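Local coordinates for protein acyl-CoA thioester hydrolase HI0827 (Haemophilus influenzae Rd KW20, PDB 3BJK) that probably hydrolyses the thioester bond of a broad range of acyl-coenzyme A substrates, working as a hexameric hotdog-fold thioesterase, at residues K93-V98 against V114-F119; G31-G36 against I72-V77. The protein carries 1 engineered substitution. All blocks are in the same frame, centred on the assembly; numbering follows the deposited sequence.

Contact 1. Residues K93-V98 against V114-F119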
ATOM      1  N   LYS C  93      -3.636  15.569  25.839  1.00 28.38           N
ATOM      2  CA  LYS C  93      -4.985  15.400  25.259  1.00 28.42           C
ATOM      3  C   LYS C  93      -5.083  16.436  24.122  1.00 27.62           C
ATOM      4  O   LYS C  93      -4.781  17.612  24.338  1.00 27.00           O
ATOM      5  CB  LYS C  93      -5.999  15.625  26.385  1.00 28.49           C
ATOM      6  CG  LYS C  93      -7.491  15.506  26.059  1.00 29.38           C
ATOM      7  CD  LYS C  93      -8.326  15.693  27.328  1.00 28.40           C
ATOM      8  CE  LYS C  93      -9.799  15.478  27.035  1.00 30.77           C
ATOM      9  NZ  LYS C  93     -10.701  15.867  28.143  1.00 30.70           N
ATOM     10  N   ILE C  94      -5.460  16.001  22.917  1.00 28.82           N
ATOM     11  CA  ILE C  94      -5.419  16.858  21.758  1.00 28.94           C
ATOM     12  C   ILE C  94      -6.756  16.692  21.032  1.00 30.23           C
ATOM     13  O   ILE C  94      -7.158  15.572  20.752  1.00 30.07           O
ATOM     14  CB  ILE C  94      -4.232  16.552  20.797  1.00 30.09           C
ATOM     15  CG1 ILE C  94      -2.916  16.927  21.457  1.00 30.42           C
ATOM     16  CG2 ILE C  94      -4.426  17.327  19.466  1.00 30.38           C
ATOM     17  CD1 ILE C  94      -1.746  16.445  20.848  1.00 30.08           C
ATOM     18  N   LYS C  95      -7.447  17.796  20.772  1.00 30.71           N
ATOM     19  CA  LYS C  95      -8.584  17.773  19.819  1.00 31.61           C
ATOM     20  C   LYS C  95      -8.083  17.981  18.376  1.00 31.97           C
ATOM     21  O   LYS C  95      -7.355  18.955  18.083  1.00 32.02           O
ATOM     22  CB  LYS C  95      -9.614  18.814  20.192  1.00 32.63           C
ATOM     23  CG  LYS C  95     -10.964  18.687  19.391  1.00 35.62           C
ATOM     24  CD  LYS C  95     -11.826  19.861  19.692  1.00 40.66           C
ATOM     25  CE  LYS C  95     -13.233  19.725  19.077  1.00 43.24           C
ATOM     26  NZ  LYS C  95     -13.263  18.744  18.021  1.00 46.44           N
ATOM     27  N   VAL C  96      -8.455  17.065  17.482  1.00 31.92           N
ATOM     28  CA  VAL C  96      -8.107  17.136  16.055  1.00 32.39           C
ATOM     29  C   VAL C  96      -9.369  17.402  15.238  1.00 32.03           C
ATOM     30  O   VAL C  96     -10.407  16.775  15.495  1.00 32.16           O
ATOM     31  CB  VAL C  96      -7.444  15.805  15.611  1.00 33.11           C
ATOM     32  CG1 VAL C  96      -7.122  15.787  14.108  1.00 33.58           C
ATOM     33  CG2 VAL C  96      -6.196  15.548  16.434  1.00 33.21           C
ATOM     34  N   GLU C  97      -9.326  18.412  14.361  1.00 32.34           N
ATOM     35  CA  GLU C  97     -10.343  18.624  13.343  1.00 32.65           C
ATOM     36  C   GLU C  97      -9.728  18.407  11.962  1.00 32.56           C
ATOM     37  O   GLU C  97      -8.583  18.869  11.673  1.00 32.14           O
ATOM     38  CB  GLU C  97     -10.861  20.018  13.354  1.00 32.88           C
ATOM     39  CG  GLU C  97     -11.471  20.486  14.673  1.00 34.50           C
ATOM     40  CD  GLU C  97     -12.148  21.851  14.545  1.00 38.85           C
ATOM     41  OE1 GLU C  97     -11.733  22.689  13.691  1.00 37.56           O
ATOM     42  OE2 GLU C  97     -13.103  22.104  15.319  1.00 42.23           O
ATOM     43  N   VAL C  98     -10.471  17.656  11.152  1.00 32.72           N
ATOM     44  CA  VAL C  98     -10.187  17.442   9.719  1.00 32.29           C
ATOM     45  C   VAL C  98     -11.027  18.311   8.851  1.00 31.74           C
ATOM     46  O   VAL C  98     -12.249  18.350   8.979  1.00 29.35           O
ATOM     47  CB  VAL C  98     -10.345  15.983   9.286  1.00 32.98           C
ATOM     48  CG1 VAL C  98      -9.846  15.823   7.870  1.00 32.32           C
ATOM     49  CG2 VAL C  98      -9.576  15.056  10.213  1.00 33.07           C
ATOM     50  N   VAL C 114     -14.865  18.158   8.161  1.00 30.46           N
ATOM     51  CA  VAL C 114     -15.435  16.855   7.835  1.00 29.85           C
ATOM     52  C   VAL C 114     -15.427  15.865   8.994  1.00 29.48           C
ATOM     53  O   VAL C 114     -16.274  14.998   9.030  1.00 29.15           O
ATOM     54  CB  VAL C 114     -14.740  16.213   6.566  1.00 30.43           C
ATOM     55  CG1 VAL C 114     -15.052  17.045   5.378  1.00 28.74           C
ATOM     56  CG2 VAL C 114     -13.238  16.059   6.728  1.00 30.17           C
ATOM     57  N   THR C 115     -14.477  16.002   9.921  1.00 29.67           N
ATOM     58  CA  THR C 115     -14.237  15.001  10.984  1.00 29.90           C
ATOM     59  C   THR C 115     -13.581  15.671  12.201  1.00 31.14           C
ATOM     60  O   THR C 115     -12.833  16.705  12.079  1.00 29.56           O
ATOM     61  CB  THR C 115     -13.263  13.819  10.509  1.00 29.85           C
ATOM     62  OG1 THR C 115     -13.488  13.474   9.138  1.00 30.01           O
ATOM     63  CG2 THR C 115     -13.453  12.581  11.348  1.00 29.68           C
ATOM     64  N   ASP C 116     -13.917  15.153  13.395  1.00 31.21           N
ATOM     65  CA  ASP C 116     -13.206  15.560  14.600  1.00 30.65           C
ATOM     66  C   ASP C 116     -12.950  14.369  15.512  1.00 31.48           C
ATOM     67  O   ASP C 116     -13.480  13.291  15.303  1.00 31.87           O
ATOM     68  CB  ASP C 116     -13.875  16.707  15.329  1.00 31.70           C
ATOM     69  CG  ASP C 116     -15.249  16.367  15.932  1.00 31.82           C
ATOM     70  OD1 ASP C 116     -15.520  15.258  16.464  1.00 31.50           O
ATOM     71  OD2 ASP C 116     -16.069  17.278  15.888  1.00 35.94           O
ATOM     72  N   ALA C 117     -12.083  14.580  16.489  1.00 30.58           N
ATOM     73  CA  ALA C 117     -11.785  13.557  17.477  1.00 30.70           C
ATOM     74  C   ALA C 117     -11.032  14.194  18.659  1.00 31.01           C
ATOM     75  O   ALA C 117     -10.374  15.242  18.524  1.00 31.84           O
ATOM     76  CB  ALA C 117     -10.976  12.470  16.844  1.00 30.09           C
ATOM     77  N   VAL C 118     -11.078  13.535  19.804  1.00 31.15           N
ATOM     78  CA  VAL C 118     -10.199  13.920  20.921  1.00 29.70           C
ATOM     79  C   VAL C 118      -9.335  12.713  21.301  1.00 28.90           C
ATOM     80  O   VAL C 118      -9.885  11.689  21.712  1.00 29.02           O
ATOM     81  CB  VAL C 118     -11.040  14.378  22.121  1.00 29.80           C
ATOM     82  CG1 VAL C 118     -10.113  14.694  23.321  1.00 30.54           C
ATOM     83  CG2 VAL C 118     -11.881  15.599  21.714  1.00 30.43           C
ATOM     84  N   PHE C 119      -8.017  12.863  21.111  1.00 28.86           N
ATOM     85  CA  PHE C 119      -6.993  11.842  21.317  1.00 29.80           C
ATOM     86  C   PHE C 119      -6.315  12.112  22.617  1.00 29.07           C
ATOM     87  O   PHE C 119      -6.146  13.263  22.997  1.00 30.47           O
ATOM     88  CB  PHE C 119      -5.895  11.913  20.245  1.00 31.17           C
ATOM     89  CG  PHE C 119      -6.264  11.249  18.933  1.00 33.95           C
ATOM     90  CD1 PHE C 119      -7.113  11.874  18.027  1.00 37.45           C
ATOM     91  CD2 PHE C 119      -5.708  10.034  18.585  1.00 33.98           C
ATOM     92  CE1 PHE C 119      -7.460  11.229  16.857  1.00 36.34           C
ATOM     93  CE2 PHE C 119      -6.025   9.428  17.452  1.00 35.13           C
ATOM     94  CZ  PHE C 119      -6.906  10.017  16.567  1.00 36.80           C
TER
HETATM   95  O   HOH W   1     -15.455  19.898  15.988  1.00 40.29           O

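Contact 2. Residues G31-G36 against I72-V77. With EDO (1,2-ethanediol), chain U.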
ATOM      1  N   GLY C  31     -17.026   4.942  -2.983  1.00 35.61           N
ATOM      2  CA  GLY C  31     -16.237   5.911  -3.742  1.00 34.80           C
ATOM      3  C   GLY C  31     -15.730   7.074  -2.921  1.00 34.10           C
ATOM      4  O   GLY C  31     -14.881   7.815  -3.385  1.00 34.84           O
ATOM      5  N   ASP C  32     -16.196   7.191  -1.681  1.00 33.18           N
ATOM      6  CA  ASP C  32     -15.688   8.216  -0.773  1.00 32.95           C
ATOM      7  C   ASP C  32     -14.397   7.741  -0.148  1.00 32.47           C
ATOM      8  O   ASP C  32     -14.084   6.548  -0.203  1.00 30.63           O
ATOM      9  CB  ASP C  32     -16.692   8.501   0.338  1.00 33.14           C
ATOM     10  CG  ASP C  32     -18.021   8.999  -0.186  1.00 35.69           C
ATOM     11  OD1 ASP C  32     -18.031   9.874  -1.055  1.00 38.22           O
ATOM     12  OD2 ASP C  32     -19.051   8.505   0.291  1.00 37.83           O
ATOM     13  N   ILE C  33     -13.660   8.651   0.478  1.00 33.28           N
ATOM     14  CA  ILE C  33     -12.481   8.216   1.277  1.00 32.58           C
ATOM     15  C   ILE C  33     -12.863   7.312   2.494  1.00 32.48           C
ATOM     16  O   ILE C  33     -13.725   7.633   3.283  1.00 30.90           O
ATOM     17  CB  ILE C  33     -11.582   9.440   1.681  1.00 34.16           C
ATOM     18  CG1 ILE C  33     -10.962  10.113   0.418  1.00 33.53           C
ATOM     19  CG2 ILE C  33     -10.506   9.073   2.693  1.00 34.25           C
ATOM     20  CD1 ILE C  33      -9.962   9.271  -0.466  1.00 35.55           C
ATOM     21  N   PHE C  34     -12.185   6.171   2.594  1.00 31.47           N
ATOM     22  CA  PHE C  34     -12.309   5.248   3.753  1.00 31.78           C
ATOM     23  C   PHE C  34     -12.092   5.928   5.148  1.00 30.36           C
ATOM     24  O   PHE C  34     -11.111   6.602   5.364  1.00 30.61           O
ATOM     25  CB  PHE C  34     -11.308   4.064   3.515  1.00 31.69           C
ATOM     26  CG  PHE C  34     -11.228   3.095   4.641  1.00 32.69           C
ATOM     27  CD1 PHE C  34     -12.400   2.604   5.249  1.00 34.74           C
ATOM     28  CD2 PHE C  34      -9.994   2.597   5.058  1.00 35.55           C
ATOM     29  CE1 PHE C  34     -12.336   1.652   6.320  1.00 35.36           C
ATOM     30  CE2 PHE C  34      -9.917   1.647   6.095  1.00 37.19           C
ATOM     31  CZ  PHE C  34     -11.110   1.168   6.737  1.00 32.69           C
ATOM     32  N   GLY C  35     -13.059   5.778   6.055  1.00 31.50           N
ATOM     33  CA  GLY C  35     -12.984   6.290   7.441  1.00 30.62           C
ATOM     34  C   GLY C  35     -11.696   5.914   8.158  1.00 31.00           C
ATOM     35  O   GLY C  35     -11.158   6.696   8.912  1.00 31.62           O
ATOM     36  N   GLY C  36     -11.206   4.708   7.897  1.00 30.75           N
ATOM     37  CA  GLY C  36      -9.915   4.226   8.424  1.00 31.21           C
ATOM     38  C   GLY C  36      -8.734   5.087   8.046  1.00 30.51           C
ATOM     39  O   GLY C  36      -7.839   5.305   8.853  1.00 31.36           O
ATOM     40  N   ILE C  72     -15.252  12.691   2.704  1.00 30.08           N
ATOM     41  CA  ILE C  72     -14.156  13.254   1.903  1.00 29.75           C
ATOM     42  C   ILE C  72     -14.144  12.659   0.516  1.00 29.54           C
ATOM     43  O   ILE C  72     -14.403  11.488   0.338  1.00 30.79           O
ATOM     44  CB  ILE C  72     -12.751  13.008   2.595  1.00 29.25           C
ATOM     45  CG1 ILE C  72     -12.689  13.670   3.948  1.00 30.75           C
ATOM     46  CG2 ILE C  72     -11.608  13.509   1.697  1.00 28.75           C
ATOM     47  CD1 ILE C  72     -11.464  13.401   4.698  1.00 30.92           C
ATOM     48  N   SER C  73     -13.870  13.480  -0.492  1.00 30.88           N
ATOM     49  CA  SER C  73     -13.830  13.038  -1.871  1.00 30.41           C
ATOM     50  C   SER C  73     -12.394  12.909  -2.376  1.00 29.47           C
ATOM     51  O   SER C  73     -11.506  13.642  -1.976  1.00 28.44           O
ATOM     52  CB  SER C  73     -14.562  14.012  -2.782  1.00 31.48           C
ATOM     53  OG  SER C  73     -15.940  13.984  -2.471  1.00 33.11           O
ATOM     54  N   VAL C  74     -12.200  12.021  -3.325  1.00 29.22           N
ATOM     55  CA  VAL C  74     -10.935  11.962  -4.074  1.00 28.86           C
ATOM     56  C   VAL C  74     -10.578  13.340  -4.664  1.00 27.88           C
ATOM     57  O   VAL C  74     -11.405  13.996  -5.290  1.00 26.37           O
ATOM     58  CB  VAL C  74     -10.993  10.894  -5.215  1.00 28.94           C
ATOM     59  CG1 VAL C  74      -9.753  10.944  -6.082  1.00 30.04           C
ATOM     60  CG2 VAL C  74     -11.131   9.522  -4.609  1.00 29.18           C
ATOM     61  N   GLY C  75      -9.331  13.749  -4.498  1.00 27.74           N
ATOM     62  CA  GLY C  75      -8.900  15.023  -5.055  1.00 27.85           C
ATOM     63  C   GLY C  75      -9.063  16.219  -4.109  1.00 27.42           C
ATOM     64  O   GLY C  75      -8.538  17.285  -4.427  1.00 27.86           O
ATOM     65  N   ASP C  76      -9.780  16.050  -2.982  1.00 27.51           N
ATOM     66  CA  ASP C  76      -9.899  17.079  -1.927  1.00 28.75           C
ATOM     67  C   ASP C  76      -8.508  17.241  -1.277  1.00 28.02           C
ATOM     68  O   ASP C  76      -7.795  16.282  -1.103  1.00 27.41           O
ATOM     69  CB  ASP C  76     -10.851  16.618  -0.778  1.00 29.51           C
ATOM     70  CG  ASP C  76     -12.335  16.735  -1.115  1.00 31.80           C
ATOM     71  OD1 ASP C  76     -12.712  17.243  -2.192  1.00 27.67           O
ATOM     72  OD2 ASP C  76     -13.130  16.259  -0.265  1.00 32.89           O
ATOM     73  N   VAL C  77      -8.158  18.463  -0.909  1.00 29.51           N
ATOM     74  CA  VAL C  77      -7.011  18.720  -0.047  1.00 28.80           C
ATOM     75  C   VAL C  77      -7.517  18.488   1.362  1.00 30.24           C
ATOM     76  O   VAL C  77      -8.591  18.978   1.707  1.00 29.82           O
ATOM     77  CB  VAL C  77      -6.495  20.132  -0.212  1.00 28.46           C
ATOM     78  CG1 VAL C  77      -5.415  20.435   0.824  1.00 27.16           C
ATOM     79  CG2 VAL C  77      -5.995  20.356  -1.622  1.00 28.77           C
TER
HETATM   80  C1  EDO U 157     -12.245   6.693  -6.944  1.00 50.41           C
HETATM   81  O1  EDO U 157     -11.559   7.610  -7.816  1.00 51.48           O
HETATM   82  C2  EDO U 157     -13.760   6.922  -6.995  1.00 50.72           C
HETATM   83  O2  EDO U 157     -14.211   7.809  -5.971  1.00 48.30           O
HETATM   84  O   HOH W   2     -14.544  10.729  -4.246  1.00 29.99           O
HETATM   85  O   HOH W   3     -15.168   9.984   3.537  1.00 21.28           O

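Contact 1. Residues K93-V98 against V114-F119
Two neighbouring strands of the antiparallel hotdog sheet, 91-101 and 111-123, form a beta hairpin, and this is its middle. Ile-94 with Phe-119, Val-96 with Ala-117 and Val-98 with Thr-115 are the hydrogen-bonded pairs. Ile-94 N to Phe-119 O is 2.8 Å and nearly straight (166°), lying in the carbonyl plane. The ladder is disturbed at its Val-98 end by a classic beta bulge: Val-98 O takes Val-114 N at 2.7 Å, while Thr-115 N reaches the same oxygen only weakly, at 3.4 Å. Here Val-114 CG2 tucks against Val-98 CG1 (3.6 Å), and the side chains of Val-98 and Thr-115 lie side by side. Further along, Val-96 CG2 meets Phe-119 CD1 obliquely at 4.1 Å.

On the face that carries Lys-95, Glu-97, Asp-116 and Val-118, Lys-95 runs out extended, CG anti to the backbone N, then bends at its last torsion (chi4 -19°). That brings NZ over Asp-116 CB at 3.4 Å and into a long salt bridge with Asp-116 OD2. One water ties Lys-95 NZ, Asp-116 OD2 and Glu-97 OE2 together. Asn-67 holds Asp-116 OD1, while Trp-99 and Arg-10 hold the Glu-97 carboxylate.

The face of Val-96, Val-98 and Thr-115 packs on Met-42 of helix 35-54, with strands 77-87 and 58-68 flanking the hairpin in the sheet.

Contact 2. Residues G31-G36 against I72-V77
Ile-33 N donates to Ile-72 O at 2.9 Å in an almost perfectly straight bond (178°), although the nitrogen stands above the carbonyl plane and not on a lone pair. The two side chains cross obliquely beside it. Ile-33 CG1, anti to its carbonyl carbon, rests on Ile-72 CG2 at 3.7 Å, and Ile-33 CD1 reaches on to Val-74 CG2 at 4.3 Å. Two waters extend the pairing. One accepts from Ile-72 N and donates to Ile-33 O; the other accepts from Val-74 N and donates to Gly-31 O. That same Gly-31 oxygen takes a 2.7 Å bond from O2 of a 1,2-ethanediol, probably a leftover of crystallisation.

In the hotdog fold this is where the lead-in to the long helix 35-54, with Phe-34 at its N-cap position, meets the loop between strands 58-68 and 77-87. That loop contains a type II beta turn from Ser-73 to Asp-76, closed by Asp-76 N to Ser-73 O at 3.1 Å. Across the turn Ser-73 N meets Asp-76 OD2 at 2.9 Å from above the carboxylate plane, and Lys-102 forms a salt bridge with OD1. Gly-36 N lies over the centre of the Phe-34 ring, 3.4 Å above its plane. Further out, Phe-34 packs on Ser-40 of a second subunit, and Val-74 on Ala-29 of a third.

In the fold
Contact 2 closes before contact 1 opens, so the two follow in series along the chain, with strand 77-87 running between them. Their centres lie about 17 Å apart: contact 1 lies within the sheet near the centre of the chain, contact 2 beyond it, where the start of helix 35-54 meets a loop. They nevertheless touch, Val-114 CG2 packing on Ile-72 CG1 at 3.7 Å, so the bulged end of the hairpin abuts the loop of residues 72-77. Helix 35-54 serves both, since Ile-38 is touched by Ile-33, Ile-72 and Thr-115. Other subunits pack on contact 2 but leave the segments of contact 1 untouched, so contact 1 belongs to the subunit's own core and contact 2 lies beside the hexamer's interfaces.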